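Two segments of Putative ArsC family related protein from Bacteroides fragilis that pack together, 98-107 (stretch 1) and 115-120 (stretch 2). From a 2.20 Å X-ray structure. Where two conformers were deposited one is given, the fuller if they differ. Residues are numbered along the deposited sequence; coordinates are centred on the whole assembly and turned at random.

Stretch 1, residues 98-107: RPLVVTERFV
Stretch 2 (115-120) EWEKLK

Stretch 1 enters through a cis peptide bond before Pro99 and runs extended, with strand geometry at 100-102. It then turns at Glu104 and Arg105 (phi/psi -58/-42 and -94/-27) and extends again from Phe106. The turn is closed by Thr103 N to Phe106 O, 2.9 Å, and by Thr103 OG1 to the same Phe106 O, 3.0 Å. Stretch 2 is helical at 115-116, in a helix that begins earlier in the chain, and has a 3-10 segment at 117-119. Leu119 N bonds to Trp116 O at 3.2 Å. In register, Val101 faces Trp116, Thr103 faces Leu119 and Phe106 faces Lys118; Val101 CA is 8.9 Å from Trp116 CA.

No hydrogen bond crosses between the stretches; the contact is apolar and buries 320 Å², both sides summed. Val101 points toward stretch 2 while Leu100 and Val102 point away. Val101 (t) places CG2 3.1 Å from Trp116 CH2, a tight approach. Pro99 CG lies 4.0 Å from Trp116 CH2. Trp116 (chi1 m, chi2 46°) starts sideways, but its long indole reaches both residues. Its NE1 is hydrogen-bonded elsewhere in the structure.

Leu119 (m, t) brings CD2 to 3.4 Å from Phe106 CE1, at the ring edge. Val101, Leu119 and Phe106 have no polar side-chain group to satisfy here. Phe106 is p, chi2 88°. Lys118 CB makes a CH-pi contact over one Phe106 face; the chain then leads off, keeping its amine out.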

ATOM      1  N   ARG B  98     -12.274  -4.975  -8.468  0.50 23.36           N
ATOM      2  CA  ARG B  98     -12.155  -5.022  -9.926  0.50 23.01           C
ATOM      3  C   ARG B  98     -12.417  -3.650 -10.540  0.50 23.41           C
ATOM      4  O   ARG B  98     -13.151  -2.851  -9.973  0.50 23.38           O
ATOM      5  CB  ARG B  98     -13.128  -6.047 -10.507  0.50 22.52           C
ATOM      6  CG  ARG B  98     -14.557  -5.600 -10.412  0.50 20.15           C
ATOM      7  CD  ARG B  98     -15.465  -6.737 -10.101  0.50 14.26           C
ATOM      8  NE  ARG B  98     -16.840  -6.258 -10.034  0.50 12.48           N
ATOM      9  CZ  ARG B  98     -17.816  -6.870  -9.379  0.50  9.16           C
ATOM     10  NH1 ARG B  98     -17.570  -7.993  -8.731  0.50  5.48           N
ATOM     11  NH2 ARG B  98     -19.037  -6.357  -9.386  0.50  9.84           N
ATOM     12  N   PRO B  99     -11.789  -3.363 -11.694  1.00 24.00           N
ATOM     13  CA  PRO B  99     -10.859  -4.290 -12.359  1.00 24.24           C
ATOM     14  C   PRO B  99      -9.485  -4.264 -11.677  1.00 23.84           C
ATOM     15  O   PRO B  99      -9.240  -3.396 -10.817  1.00 24.28           O
ATOM     16  CB  PRO B  99     -10.791  -3.748 -13.787  1.00 24.14           C
ATOM     17  CG  PRO B  99     -10.937  -2.290 -13.633  1.00 24.15           C
ATOM     18  CD  PRO B  99     -11.853  -2.064 -12.402  1.00 23.80           C
ATOM     19  N   LEU B 100      -8.647  -5.241 -12.020  1.00 23.72           N
ATOM     20  CA  LEU B 100      -7.220  -5.278 -11.675  1.00 23.58           C
ATOM     21  C   LEU B 100      -6.484  -5.381 -12.975  1.00 23.61           C
ATOM     22  O   LEU B 100      -6.957  -6.080 -13.893  1.00 25.49           O
ATOM     23  CB  LEU B 100      -6.860  -6.535 -10.878  1.00 23.37           C
ATOM     24  CG  LEU B 100      -7.560  -6.669  -9.555  1.00 26.02           C
ATOM     25  CD1 LEU B 100      -7.041  -7.876  -8.722  1.00 26.69           C
ATOM     26  CD2 LEU B 100      -7.329  -5.343  -8.845  1.00 26.51           C
ATOM     27  N   VAL B 101      -5.324  -4.731 -13.059  1.00 23.02           N
ATOM     28  CA  VAL B 101      -4.384  -4.897 -14.172  1.00 20.74           C
ATOM     29  C   VAL B 101      -3.043  -5.320 -13.571  1.00 20.14           C
ATOM     30  O   VAL B 101      -2.590  -4.751 -12.584  1.00 20.58           O
ATOM     31  CB  VAL B 101      -4.224  -3.614 -15.021  1.00 20.67           C
ATOM     32  CG1 VAL B 101      -3.262  -3.843 -16.195  1.00 20.50           C
ATOM     33  CG2 VAL B 101      -5.526  -3.199 -15.577  1.00 21.10           C
ATOM     34  N   VAL B 102      -2.435  -6.339 -14.155  1.00 18.67           N
ATOM     35  CA  VAL B 102      -1.197  -6.928 -13.661  1.00 18.75           C
ATOM     36  C   VAL B 102      -0.188  -6.797 -14.815  1.00 19.30           C
ATOM     37  O   VAL B 102      -0.486  -7.209 -15.950  1.00 19.32           O
ATOM     38  CB  VAL B 102      -1.426  -8.432 -13.310  1.00 19.65           C
ATOM     39  CG1 VAL B 102      -0.145  -9.138 -12.890  1.00 17.89           C
ATOM     40  CG2 VAL B 102      -2.486  -8.568 -12.254  1.00 17.85           C
ATOM     41  N   THR B 103       0.969  -6.188 -14.541  1.00 18.90           N
ATOM     42  CA  THR B 103       2.120  -6.213 -15.460  1.00 19.79           C
ATOM     43  C   THR B 103       3.326  -6.609 -14.620  1.00 20.62           C
ATOM     44  O   THR B 103       3.199  -6.742 -13.407  1.00 19.21           O
ATOM     45  CB  THR B 103       2.419  -4.837 -16.098  1.00 19.34           C
ATOM     46  OG1 THR B 103       2.818  -3.943 -15.068  1.00 19.64           O
ATOM     47  CG2 THR B 103       1.156  -4.228 -16.769  1.00 18.64           C
ATOM     48  N   GLU B 104       4.476  -6.808 -15.271  1.00 21.93           N
ATOM     49  CA  GLU B 104       5.712  -7.219 -14.619  1.00 24.52           C
ATOM     50  C   GLU B 104       6.156  -6.253 -13.517  1.00 24.81           C
ATOM     51  O   GLU B 104       6.613  -6.666 -12.482  1.00 24.86           O
ATOM     52  CB  GLU B 104       6.839  -7.324 -15.666  1.00 25.39           C
ATOM     53  CG  GLU B 104       7.840  -8.460 -15.404  1.00 29.60           C
ATOM     54  CD  GLU B 104       9.218  -8.193 -15.996  1.00 35.63           C
ATOM     55  OE1 GLU B 104       9.402  -7.145 -16.634  1.00 40.96           O
ATOM     56  OE2 GLU B 104      10.136  -9.026 -15.833  1.00 39.88           O
ATOM     57  N   ARG B 105       6.041  -4.958 -13.760  1.00 26.36           N
ATOM     58  CA  ARG B 105       6.531  -3.966 -12.810  1.00 27.53           C
ATOM     59  C   ARG B 105       5.471  -3.456 -11.837  1.00 27.86           C
ATOM     60  O   ARG B 105       5.823  -3.027 -10.743  1.00 29.05           O
ATOM     61  CB  ARG B 105       7.121  -2.767 -13.553  1.00 27.69           C
ATOM     62  CG  ARG B 105       8.597  -2.902 -13.828  1.00 28.21           C
ATOM     63  CD  ARG B 105       9.176  -1.667 -14.529  1.00 26.49           C
ATOM     64  NE  ARG B 105      10.619  -1.711 -14.472  1.00 23.45           N
ATOM     65  CZ  ARG B 105      11.426  -0.858 -15.085  1.00 26.56           C
ATOM     66  NH1 ARG B 105      10.932   0.120 -15.829  1.00 24.78           N
ATOM     67  NH2 ARG B 105      12.746  -0.992 -14.968  1.00 27.62           N
ATOM     68  N   PHE B 106       4.188  -3.475 -12.217  1.00 27.44           N
ATOM     69  CA  PHE B 106       3.130  -2.940 -11.310  1.00 26.43           C
ATOM     70  C   PHE B 106       1.759  -3.597 -11.430  1.00 24.49           C
ATOM     71  O   PHE B 106       1.460  -4.185 -12.445  1.00 23.99           O
ATOM     72  CB  PHE B 106       2.983  -1.430 -11.462  1.00 27.56           C
ATOM     73  CG  PHE B 106       2.825  -0.998 -12.863  1.00 28.77           C
ATOM     74  CD1 PHE B 106       1.564  -0.931 -13.432  1.00 30.89           C
ATOM     75  CD2 PHE B 106       3.936  -0.719 -13.626  1.00 27.62           C
ATOM     76  CE1 PHE B 106       1.426  -0.578 -14.766  1.00 32.49           C
ATOM     77  CE2 PHE B 106       3.820  -0.344 -14.934  1.00 29.08           C
ATOM     78  CZ  PHE B 106       2.569  -0.273 -15.515  1.00 31.69           C
ATOM     79  N   VAL B 107       0.944  -3.473 -10.380  1.00 22.81           N
ATOM     80  CA  VAL B 107      -0.414  -3.928 -10.380  1.00 22.03           C
ATOM     81  C   VAL B 107      -1.304  -2.765 -10.025  1.00 24.04           C
ATOM     82  O   VAL B 107      -1.100  -2.117  -8.995  1.00 24.37           O
ATOM     83  CB  VAL B 107      -0.634  -5.098  -9.359  1.00 22.02           C
ATOM     84  CG1 VAL B 107      -2.181  -5.413  -9.156  1.00 18.73           C
ATOM     85  CG2 VAL B 107       0.182  -6.367  -9.770  1.00 17.50           C
ATOM     86  N   GLU B 115      -3.623   6.859 -12.530  1.00 31.54           N
ATOM     87  CA  GLU B 115      -2.643   5.804 -12.283  1.00 31.75           C
ATOM     88  C   GLU B 115      -2.436   4.901 -13.488  1.00 31.28           C
ATOM     89  O   GLU B 115      -1.342   4.359 -13.684  1.00 32.07           O
ATOM     90  CB  GLU B 115      -3.039   4.966 -11.072  1.00 32.22           C
ATOM     91  CG  GLU B 115      -2.985   5.722  -9.729  1.00 34.36           C
ATOM     92  CD  GLU B 115      -3.438   4.844  -8.565  1.00 38.26           C
ATOM     93  OE1 GLU B 115      -3.953   3.719  -8.831  1.00 40.31           O
ATOM     94  OE2 GLU B 115      -3.273   5.268  -7.396  1.00 38.54           O
ATOM     95  N   TRP B 116      -3.483   4.718 -14.290  1.00 30.60           N
ATOM     96  CA  TRP B 116      -3.392   3.821 -15.444  1.00 29.86           C
ATOM     97  C   TRP B 116      -2.456   4.341 -16.538  1.00 30.58           C
ATOM     98  O   TRP B 116      -2.052   3.589 -17.429  1.00 29.93           O
ATOM     99  CB  TRP B 116      -4.780   3.506 -15.980  1.00 28.79           C
ATOM    100  CG  TRP B 116      -5.485   2.547 -15.090  1.00 25.45           C
ATOM    101  CD1 TRP B 116      -5.562   2.600 -13.732  1.00 21.98           C
ATOM    102  CD2 TRP B 116      -6.180   1.368 -15.490  1.00 22.70           C
ATOM    103  NE1 TRP B 116      -6.280   1.527 -13.255  1.00 25.08           N
ATOM    104  CE2 TRP B 116      -6.665   0.751 -14.315  1.00 23.57           C
ATOM    105  CE3 TRP B 116      -6.441   0.768 -16.728  1.00 22.55           C
ATOM    106  CZ2 TRP B 116      -7.411  -0.428 -14.342  1.00 22.47           C
ATOM    107  CZ3 TRP B 116      -7.190  -0.402 -16.751  1.00 23.40           C
ATOM    108  CH2 TRP B 116      -7.663  -0.989 -15.568  1.00 21.92           C
ATOM    109  N   GLU B 117      -2.096   5.624 -16.441  1.00 31.41           N
ATOM    110  CA  GLU B 117      -1.120   6.229 -17.336  1.00 32.57           C
ATOM    111  C   GLU B 117       0.288   5.613 -17.252  1.00 32.97           C
ATOM    112  O   GLU B 117       1.044   5.740 -18.210  1.00 33.16           O
ATOM    113  CB  GLU B 117      -1.052   7.736 -17.103  1.00 33.04           C
ATOM    114  CG  GLU B 117      -2.360   8.479 -17.358  1.00 35.77           C
ATOM    115  CD  GLU B 117      -2.547   8.871 -18.813  1.00 38.70           C
ATOM    116  OE1 GLU B 117      -1.535   9.181 -19.491  1.00 40.80           O
ATOM    117  OE2 GLU B 117      -3.710   8.883 -19.276  1.00 38.96           O
ATOM    118  N   LYS B 118       0.641   4.934 -16.145  1.00 33.79           N
ATOM    119  CA  LYS B 118       1.954   4.258 -16.036  1.00 34.35           C
ATOM    120  C   LYS B 118       2.099   3.203 -17.123  1.00 34.89           C
ATOM    121  O   LYS B 118       3.211   2.808 -17.453  1.00 35.89           O
ATOM    122  CB  LYS B 118       2.159   3.577 -14.679  1.00 34.62           C
ATOM    123  CG  LYS B 118       2.013   4.454 -13.457  1.00 36.68           C
ATOM    124  CD  LYS B 118       1.591   3.623 -12.261  1.00 39.73           C
ATOM    125  CE  LYS B 118       0.940   4.494 -11.191  1.00 42.57           C
ATOM    126  NZ  LYS B 118       0.080   3.703 -10.238  1.00 43.39           N
ATOM    127  N   LEU B 119       0.972   2.734 -17.656  1.00 34.91           N
ATOM    128  CA  LEU B 119       0.943   1.753 -18.763  1.00 34.91           C
ATOM    129  C   LEU B 119       1.283   2.324 -20.143  1.00 35.46           C
ATOM    130  O   LEU B 119       1.412   1.550 -21.089  1.00 35.67           O
ATOM    131  CB  LEU B 119      -0.450   1.116 -18.865  1.00 34.29           C
ATOM    132  CG  LEU B 119      -0.977   0.340 -17.652  1.00 33.97           C
ATOM    133  CD1 LEU B 119      -2.502   0.243 -17.657  1.00 31.35           C
ATOM    134  CD2 LEU B 119      -0.325  -1.027 -17.613  1.00 32.73           C
ATOM    135  N   LYS B 120       1.391   3.658 -20.273  1.00 35.77           N
ATOM    136  CA  LYS B 120       1.581   4.315 -21.587  1.00 35.94           C
ATOM    137  C   LYS B 120       3.051   4.561 -21.876  1.00 36.26           C
ATOM    138  O   LYS B 120       3.877   3.696 -21.583  1.00 36.45           O
ATOM    139  CB  LYS B 120       0.794   5.631 -21.681  1.00 36.31           C
ATOM    140  CG  LYS B 120      -0.734   5.474 -21.889  1.00 36.01           C
ATOM    141  CD  LYS B 120      -1.494   6.755 -21.556  1.00 37.43           C
ATOM    142  CE  LYS B 120      -1.402   7.794 -22.675  1.00 38.13           C
ATOM    143  NZ  LYS B 120      -1.603   9.210 -22.215  1.00 38.99           N
TER